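Local atomic coordinates of muconate lactonizing enzyme (Corynebacterium glutamicum, PDB entry 3I4K), a protein that belongs to the muconate lactonizing enzyme family of the enolase superfamily, with an N-terminal capping domain, a modified TIM barrel and a bound magnesium ion. Residues A[24-29]-A[303-308]; A[53-58]-A[67-72]; A[59-64]-A[273-278]. All blocks are in the same frame, centred on the assembly; numbering follows the deposited sequence.

Contact 1 of 3, residues A[24-29]-A[303-308]; sequences HGFATT and TSLEGP
Phe26 places its CG anti to the carbonyl carbon, beside the backbone N (chi1 -61°), which carries the ring toward Leu305. Leu305 answers with unusual torsions: chi1 of -93° and chi2 of 10° both lie well off the staggered positions, on a backbone that itself adopts left-handed helical angles. The outcome is that one methyl, CD2, is the closest atom of Leu305 to both rings across the contact. The two side chains come from opposite directions, and Leu305 CD2 meets Phe26 CZ at 3.7 Å, in the plane of the ring and at its edge, while Trp60 packs against the same phenyl group. The same methyl is 4.2 Å from CD2 of His24, whose imidazole it approaches obliquely. No hydrogen bond crosses, and the surface buried is small, 85 Å², consistent with a point-like contact. The turn after Gly25 is tied within itself instead, Phe26 N donating to Thr29 O at 2.7 Å. In enolase-superfamily terms, the end of capping-domain strand 8-25 and the loop after it here meet the loop that follows barrel strand 298-301. The acetic acid molecule lies about 5 Å from the nearest side-chain atom of Leu305, and the magnesium ion about 8 Å from that of Phe26, which places the contact near the metal site. Lys171 of strand 167-171 packs against both His24 and Phe26, Leu335 of helix 332-335 touches His24 and Leu305, and Gly307 provides the N-cap of helix 308-320.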
# COMPACT_ATOMS: atom_id res chain seq x y z
N HIS A 24 -0.29 -33.88 8.78
CA HIS A 24 -1.21 -32.82 8.37
C HIS A 24 -1.74 -33.16 6.98
O HIS A 24 -1.04 -33.00 5.99
CB HIS A 24 -0.50 -31.47 8.37
CG HIS A 24 -1.39 -30.31 8.69
ND1 HIS A 24 -2.15 -30.27 9.84
CD2 HIS A 24 -1.66 -29.18 8.01
CE1 HIS A 24 -2.86 -29.15 9.85
NE2 HIS A 24 -2.58 -28.47 8.75
N GLY A 25 -2.98 -33.63 6.93
CA GLY A 25 -3.56 -34.03 5.66
C GLY A 25 -4.40 -32.99 4.93
O GLY A 25 -5.27 -32.34 5.52
N PHE A 26 -4.14 -32.87 3.63
CA PHE A 26 -4.87 -31.94 2.78
C PHE A 26 -5.80 -32.73 1.86
O PHE A 26 -5.93 -33.95 1.98
CB PHE A 26 -3.90 -31.12 1.93
CG PHE A 26 -2.94 -30.28 2.73
CD1 PHE A 26 -3.28 -28.99 3.10
CD2 PHE A 26 -1.69 -30.78 3.10
CE1 PHE A 26 -2.39 -28.20 3.83
CE2 PHE A 26 -0.80 -30.00 3.83
CZ PHE A 26 -1.15 -28.71 4.20
N ALA A 27 -6.42 -32.03 0.92
CA ALA A 27 -7.34 -32.65 -0.02
C ALA A 27 -6.71 -33.80 -0.81
O ALA A 27 -7.34 -34.84 -1.00
CB ALA A 27 -7.89 -31.60 -0.99
N THR A 28 -5.48 -33.62 -1.27
CA THR A 28 -4.85 -34.65 -2.08
C THR A 28 -3.47 -35.12 -1.63
O THR A 28 -2.87 -35.98 -2.28
CB THR A 28 -4.74 -34.17 -3.53
OG1 THR A 28 -3.77 -33.13 -3.61
CG2 THR A 28 -6.10 -33.63 -4.01
N THR A 29 -2.97 -34.56 -0.54
CA THR A 29 -1.67 -34.94 -0.02
C THR A 29 -1.73 -34.96 1.50
O THR A 29 -2.74 -34.60 2.10
CB THR A 29 -0.54 -33.96 -0.44
OG1 THR A 29 -0.84 -32.64 0.04
CG2 THR A 29 -0.38 -33.93 -1.96
N THR A 303 -1.93 -18.13 6.64
CA THR A 303 -0.63 -18.78 6.68
C THR A 303 -0.44 -19.82 5.60
O THR A 303 -1.40 -20.48 5.17
CB THR A 303 -0.40 -19.46 8.05
OG1 THR A 303 0.93 -19.97 8.10
CG2 THR A 303 -1.38 -20.60 8.26
N SER A 304 0.80 -19.94 5.15
CA SER A 304 1.17 -20.93 4.15
C SER A 304 1.91 -21.99 4.96
O SER A 304 2.72 -22.76 4.42
CB SER A 304 2.11 -20.32 3.12
OG SER A 304 1.43 -19.40 2.29
N LEU A 305 1.61 -22.02 6.26
CA LEU A 305 2.25 -22.92 7.21
C LEU A 305 3.73 -22.57 7.28
O LEU A 305 4.61 -23.42 7.13
CB LEU A 305 2.08 -24.39 6.80
CG LEU A 305 0.89 -25.16 7.37
CD1 LEU A 305 -0.10 -24.24 8.10
CD2 LEU A 305 0.21 -25.90 6.23
N GLU A 306 4.00 -21.28 7.51
CA GLU A 306 5.36 -20.79 7.62
C GLU A 306 6.00 -21.29 8.90
O GLU A 306 5.31 -21.62 9.87
CB GLU A 306 5.41 -19.25 7.67
CG GLU A 306 4.92 -18.53 6.41
CD GLU A 306 3.41 -18.40 6.35
OE1 GLU A 306 2.73 -18.80 7.31
OE2 GLU A 306 2.91 -17.88 5.33
N GLY A 307 7.33 -21.34 8.90
CA GLY A 307 8.05 -21.74 10.09
C GLY A 307 8.08 -20.51 10.99
O GLY A 307 7.32 -19.57 10.76
N PRO A 308 8.95 -20.47 12.01
CA PRO A 308 9.02 -19.31 12.91
C PRO A 308 9.39 -18.00 12.21
O PRO A 308 8.82 -16.96 12.52
CB PRO A 308 10.06 -19.74 13.94
CG PRO A 308 10.95 -20.67 13.16
CD PRO A 308 9.93 -21.50 12.40

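Contact 2 of 3, residues A[53-58]-A[67-72]; sequences GVVPGG and ETMKAL
Met69, modelled as selenomethionine, presses its side-chain end against the backbone of Gly53, and this is the tight part of the contact. Its SE stands 3.5 Å from Gly53 C and 3.6 Å from Gly53 CA, while the terminal CE is 3.5 Å from Gly53 O. Because Gly53 carries no side chain, the selenium can lie directly on the peptide that leads into Val54, whose N is 3.7 Å from SE. The chain of Met69 leaves the helix with CG anti to the carbonyl carbon and runs straight on before bending at chi3 (-91°), a turn that brings CE round toward Val55. There the fit is looser: Val55 CG1 and Met69 CE are 4.0 Å apart, and the two side chains cross obliquely. All of this belongs to the N-terminal capping domain of the enolase superfamily, in which helix 66-81 packs beside the end of strand 48-53, an edge strand, within this chain, of a three-stranded antiparallel sheet. Beyond that strand the backbone turns sharply, Pro56 being the centre of an inverse gamma turn with a weak bond of 2.7 Å from Gly57 N to Val55 O. Leu37 of the sheet and Tyr105 and Ala106 of helix 104-121 also touch Met69. The solvent side of the helix carries Glu67 and Ala71. Charged ends here find partners away from the contact, Glu67 in a salt bridge with Arg374 and Lys70, which also packs on Leu37, in one with Asp74.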
# COMPACT_ATOMS: atom_id res chain seq x y z
N GLY A 53 11.05 -19.26 1.97
CA GLY A 53 10.46 -19.63 0.70
C GLY A 53 9.67 -20.87 1.09
O GLY A 53 10.23 -21.96 1.19
N VAL A 54 8.37 -20.71 1.32
CA VAL A 54 7.56 -21.82 1.79
C VAL A 54 6.10 -21.86 1.31
O VAL A 54 5.43 -20.83 1.25
CB VAL A 54 7.56 -21.81 3.35
CG1 VAL A 54 7.06 -20.45 3.85
CG2 VAL A 54 6.70 -22.93 3.90
N VAL A 55 5.64 -23.06 0.97
CA VAL A 55 4.27 -23.31 0.52
C VAL A 55 3.68 -24.38 1.43
O VAL A 55 4.42 -25.09 2.10
CB VAL A 55 4.20 -23.82 -0.94
CG1 VAL A 55 4.63 -22.72 -1.90
CG2 VAL A 55 5.08 -25.06 -1.10
N PRO A 56 2.35 -24.53 1.46
CA PRO A 56 1.69 -25.53 2.31
C PRO A 56 1.97 -26.98 1.93
O PRO A 56 1.14 -27.61 1.27
CB PRO A 56 0.20 -25.19 2.16
CG PRO A 56 0.20 -23.76 1.71
CD PRO A 56 1.35 -23.71 0.76
N GLY A 57 3.12 -27.50 2.35
CA GLY A 57 3.44 -28.90 2.06
C GLY A 57 4.20 -29.21 0.78
O GLY A 57 5.25 -29.86 0.82
N GLY A 58 3.68 -28.77 -0.37
CA GLY A 58 4.35 -29.05 -1.63
C GLY A 58 3.81 -28.26 -2.82
O GLY A 58 2.99 -27.36 -2.65
N GLU A 67 12.21 -26.71 -3.88
CA GLU A 67 13.19 -26.96 -4.95
C GLU A 67 13.09 -25.87 -6.02
O GLU A 67 14.10 -25.31 -6.46
CB GLU A 67 12.96 -28.32 -5.62
CG GLU A 67 13.11 -29.55 -4.73
CD GLU A 67 11.88 -29.84 -3.91
OE1 GLU A 67 10.77 -29.51 -4.39
OE2 GLU A 67 12.00 -30.41 -2.80
N THR A 68 11.86 -25.59 -6.44
CA THR A 68 11.58 -24.58 -7.44
C THR A 68 12.04 -23.20 -7.00
O THR A 68 12.57 -22.43 -7.79
CB THR A 68 10.06 -24.53 -7.75
OG1 THR A 68 9.80 -25.29 -8.93
CG2 THR A 68 9.57 -23.11 -7.90
N MSE A 69 11.81 -22.90 -5.73
CA MSE A 69 12.19 -21.59 -5.21
C MSE A 69 13.70 -21.40 -5.07
O MSE A 69 14.22 -20.30 -5.28
CB MSE A 69 11.49 -21.35 -3.87
CG MSE A 69 9.98 -21.20 -4.02
SE MSE A 69 9.04 -20.93 -2.35
CE MSE A 69 8.65 -22.76 -1.88
N LYS A 70 14.41 -22.47 -4.73
CA LYS A 70 15.85 -22.37 -4.58
C LYS A 70 16.49 -22.15 -5.95
O LYS A 70 17.41 -21.35 -6.10
CB LYS A 70 16.42 -23.63 -3.92
CG LYS A 70 17.92 -23.56 -3.62
CD LYS A 70 18.38 -24.72 -2.76
CE LYS A 70 19.89 -24.76 -2.63
NZ LYS A 70 20.45 -23.48 -2.09
N ALA A 71 15.98 -22.84 -6.97
CA ALA A 71 16.53 -22.67 -8.31
C ALA A 71 16.34 -21.22 -8.77
O ALA A 71 17.22 -20.63 -9.40
CB ALA A 71 15.86 -23.63 -9.28
N LEU A 72 15.19 -20.64 -8.44
CA LEU A 72 14.92 -19.26 -8.83
C LEU A 72 15.67 -18.24 -7.97
O LEU A 72 16.26 -17.29 -8.50
CB LEU A 72 13.41 -18.99 -8.82
CG LEU A 72 12.65 -19.67 -9.97
CD1 LEU A 72 11.14 -19.49 -9.79
CD2 LEU A 72 13.11 -19.07 -11.30

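Contact 3 of 3, residues A[59-64]-A[273-278]. With ACY (acetic acid), chain I.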
# COMPACT_ATOMS: atom_id res chain seq x y z
N PRO A 59 4.24 -28.59 -4.04
CA PRO A 59 3.77 -27.87 -5.22
C PRO A 59 2.31 -28.13 -5.60
O PRO A 59 1.81 -27.57 -6.58
CB PRO A 59 4.75 -28.30 -6.30
CG PRO A 59 5.09 -29.71 -5.89
CD PRO A 59 5.29 -29.57 -4.40
N TRP A 60 1.62 -28.97 -4.84
CA TRP A 60 0.21 -29.28 -5.13
C TRP A 60 -0.64 -28.03 -4.90
O TRP A 60 -1.70 -27.86 -5.52
CB TRP A 60 -0.31 -30.39 -4.22
CG TRP A 60 -0.36 -29.98 -2.77
CD1 TRP A 60 0.67 -30.03 -1.86
CD2 TRP A 60 -1.45 -29.33 -2.10
NE1 TRP A 60 0.29 -29.45 -0.68
CE2 TRP A 60 -1.00 -29.01 -0.79
CE3 TRP A 60 -2.75 -28.98 -2.48
CZ2 TRP A 60 -1.82 -28.35 0.14
CZ3 TRP A 60 -3.57 -28.33 -1.55
CH2 TRP A 60 -3.10 -28.02 -0.26
N TRP A 61 -0.19 -27.16 -4.01
CA TRP A 61 -0.95 -25.95 -3.69
C TRP A 61 -0.97 -24.95 -4.86
O TRP A 61 -2.04 -24.54 -5.29
CB TRP A 61 -0.38 -25.26 -2.44
CG TRP A 61 -1.34 -24.29 -1.81
CD1 TRP A 61 -2.17 -24.52 -0.75
CD2 TRP A 61 -1.60 -22.94 -2.23
NE1 TRP A 61 -2.93 -23.41 -0.49
CE2 TRP A 61 -2.60 -22.42 -1.38
CE3 TRP A 61 -1.08 -22.12 -3.24
CZ2 TRP A 61 -3.10 -21.12 -1.51
CZ3 TRP A 61 -1.57 -20.82 -3.37
CH2 TRP A 61 -2.57 -20.34 -2.51
N GLY A 62 0.19 -24.59 -5.38
CA GLY A 62 0.22 -23.63 -6.47
C GLY A 62 1.29 -23.76 -7.53
O GLY A 62 1.41 -22.88 -8.38
N GLY A 63 2.07 -24.84 -7.50
CA GLY A 63 3.09 -25.01 -8.53
C GLY A 63 4.51 -24.65 -8.15
O GLY A 63 5.45 -24.92 -8.91
N GLU A 64 4.68 -24.04 -6.99
CA GLU A 64 6.02 -23.69 -6.53
C GLU A 64 6.40 -24.60 -5.39
O GLU A 64 5.54 -25.01 -4.61
CB GLU A 64 6.08 -22.25 -6.05
CG GLU A 64 6.28 -21.25 -7.17
CD GLU A 64 6.49 -19.85 -6.64
OE1 GLU A 64 5.49 -19.08 -6.57
OE2 GLU A 64 7.65 -19.54 -6.29
N ALA A 273 -7.65 -14.17 2.08
CA ALA A 273 -6.60 -14.81 2.88
C ALA A 273 -5.28 -14.18 2.46
O ALA A 273 -4.71 -14.56 1.45
CB ALA A 273 -6.58 -16.32 2.63
N LEU A 274 -4.82 -13.20 3.24
CA LEU A 274 -3.58 -12.50 2.94
C LEU A 274 -2.39 -13.19 3.59
O LEU A 274 -2.34 -13.37 4.80
CB LEU A 274 -3.73 -11.04 3.37
CG LEU A 274 -2.64 -10.01 3.71
CD1 LEU A 274 -1.29 -10.35 3.13
CD2 LEU A 274 -3.15 -8.66 3.22
N LYS A 275 -1.43 -13.58 2.76
CA LYS A 275 -0.22 -14.27 3.22
C LYS A 275 0.98 -13.56 2.61
O LYS A 275 1.08 -13.44 1.38
CB LYS A 275 -0.23 -15.73 2.77
CG LYS A 275 -1.51 -16.48 3.07
CD LYS A 275 -1.43 -17.93 2.57
CE LYS A 275 -2.72 -18.69 2.85
NZ LYS A 275 -2.75 -20.03 2.21
N THR A 276 1.89 -13.10 3.46
CA THR A 276 3.07 -12.39 2.98
C THR A 276 3.91 -13.25 2.03
O THR A 276 4.57 -12.73 1.14
CB THR A 276 3.93 -11.92 4.18
OG1 THR A 276 4.24 -13.04 5.03
CG2 THR A 276 3.17 -10.88 4.99
N THR A 277 3.85 -14.56 2.21
CA THR A 277 4.60 -15.46 1.35
C THR A 277 3.98 -15.59 -0.05
O THR A 277 4.66 -15.41 -1.06
CB THR A 277 4.72 -16.87 1.99
OG1 THR A 277 3.45 -17.27 2.52
CG2 THR A 277 5.75 -16.85 3.12
N LYS A 278 2.68 -15.88 -0.09
CA LYS A 278 1.96 -16.03 -1.34
C LYS A 278 1.90 -14.76 -2.18
O LYS A 278 1.87 -14.83 -3.41
CB LYS A 278 0.53 -16.52 -1.06
CG LYS A 278 -0.38 -16.58 -2.30
CD LYS A 278 -1.83 -16.92 -1.91
CE LYS A 278 -2.40 -15.92 -0.90
NZ LYS A 278 -3.86 -16.14 -0.63
C ACY I . -4.06 -22.93 3.04
O ACY I . -4.42 -23.23 1.92
OXT ACY I . -4.81 -22.12 3.79
CH3 ACY I . -2.76 -23.46 3.61
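Lys278 NZ is gripped by two acceptors, the backbone O of Ala273 through a hydrogen bond of 2.7 Å and Asp251 through a salt bridge, while CD of the same side chain rests against Trp61. Ala273 lies near the tip of strand 271-274 in the modified TIM barrel, and Trp61 belongs to a capping-domain loop that reaches over the mouth of that barrel, the domain pairing of the enolase superfamily. The bond to Ala273 O is nearly axial, with a C=O...donor angle of 162°. Lys278 runs extended as far as CD, putting that atom 3.6 Å from Trp61 CH2, with the two side chains at about a right angle; the bend at chi3 (57°) then turns CE and NZ back to the carbonyl. Lys275, by contrast, is extended beyond CG and brings NZ to 3.9 Å from Trp61 CZ2. Lys275 NZ is hydrogen-bonded to Asp251, a ligand of magnesium, so one carboxylate serves both lysines, and the Lys275 side chain comes within about 4 Å of the ion. Trp61 has its own polar bond: NE1 donates to O of the acetic acid molecule at 2.8 Å, with an N-H...acceptor angle of 162°, and that oxygen lies at the ring edge, in its plane. The acetic acid, probably from the crystallisation liquor, also takes a bond from Lys169 and has its C atom 3.3 Å from Lys275 NZ; it may mark a pocket that Lys169, Lys275 and Trp61 line. Within segment 59-64, Trp61 CB sits over the centre of one face of Trp60, 4.1 Å above the ring plane.

All three contacts are made by buried residues, but they serve different levels of the fold. Contact 2 stays inside the capping domain, whereas contacts 1 and 3 bring two parts of it onto strand ends and loops of the barrel. Chemistry follows place: contacts 1 and 2 cross by van der Waals contact without hydrogen bonds, contact 2 largely on a peptide backbone, while contact 3, nearest the magnesium ion, adds lysines and a bound acetic acid. The two interfacial contacts are bonded together, Thr277 OG1 probably hydrogen-bonding to both Ser304 OG and Glu306 OE2. Contact 2 joins contact 3 through the run from Gly53 to Glu64, where Pro56 CG packs 3.5 Å from Trp61 CD1, and touches contact 1 through Pro56 O and Phe26 CZ.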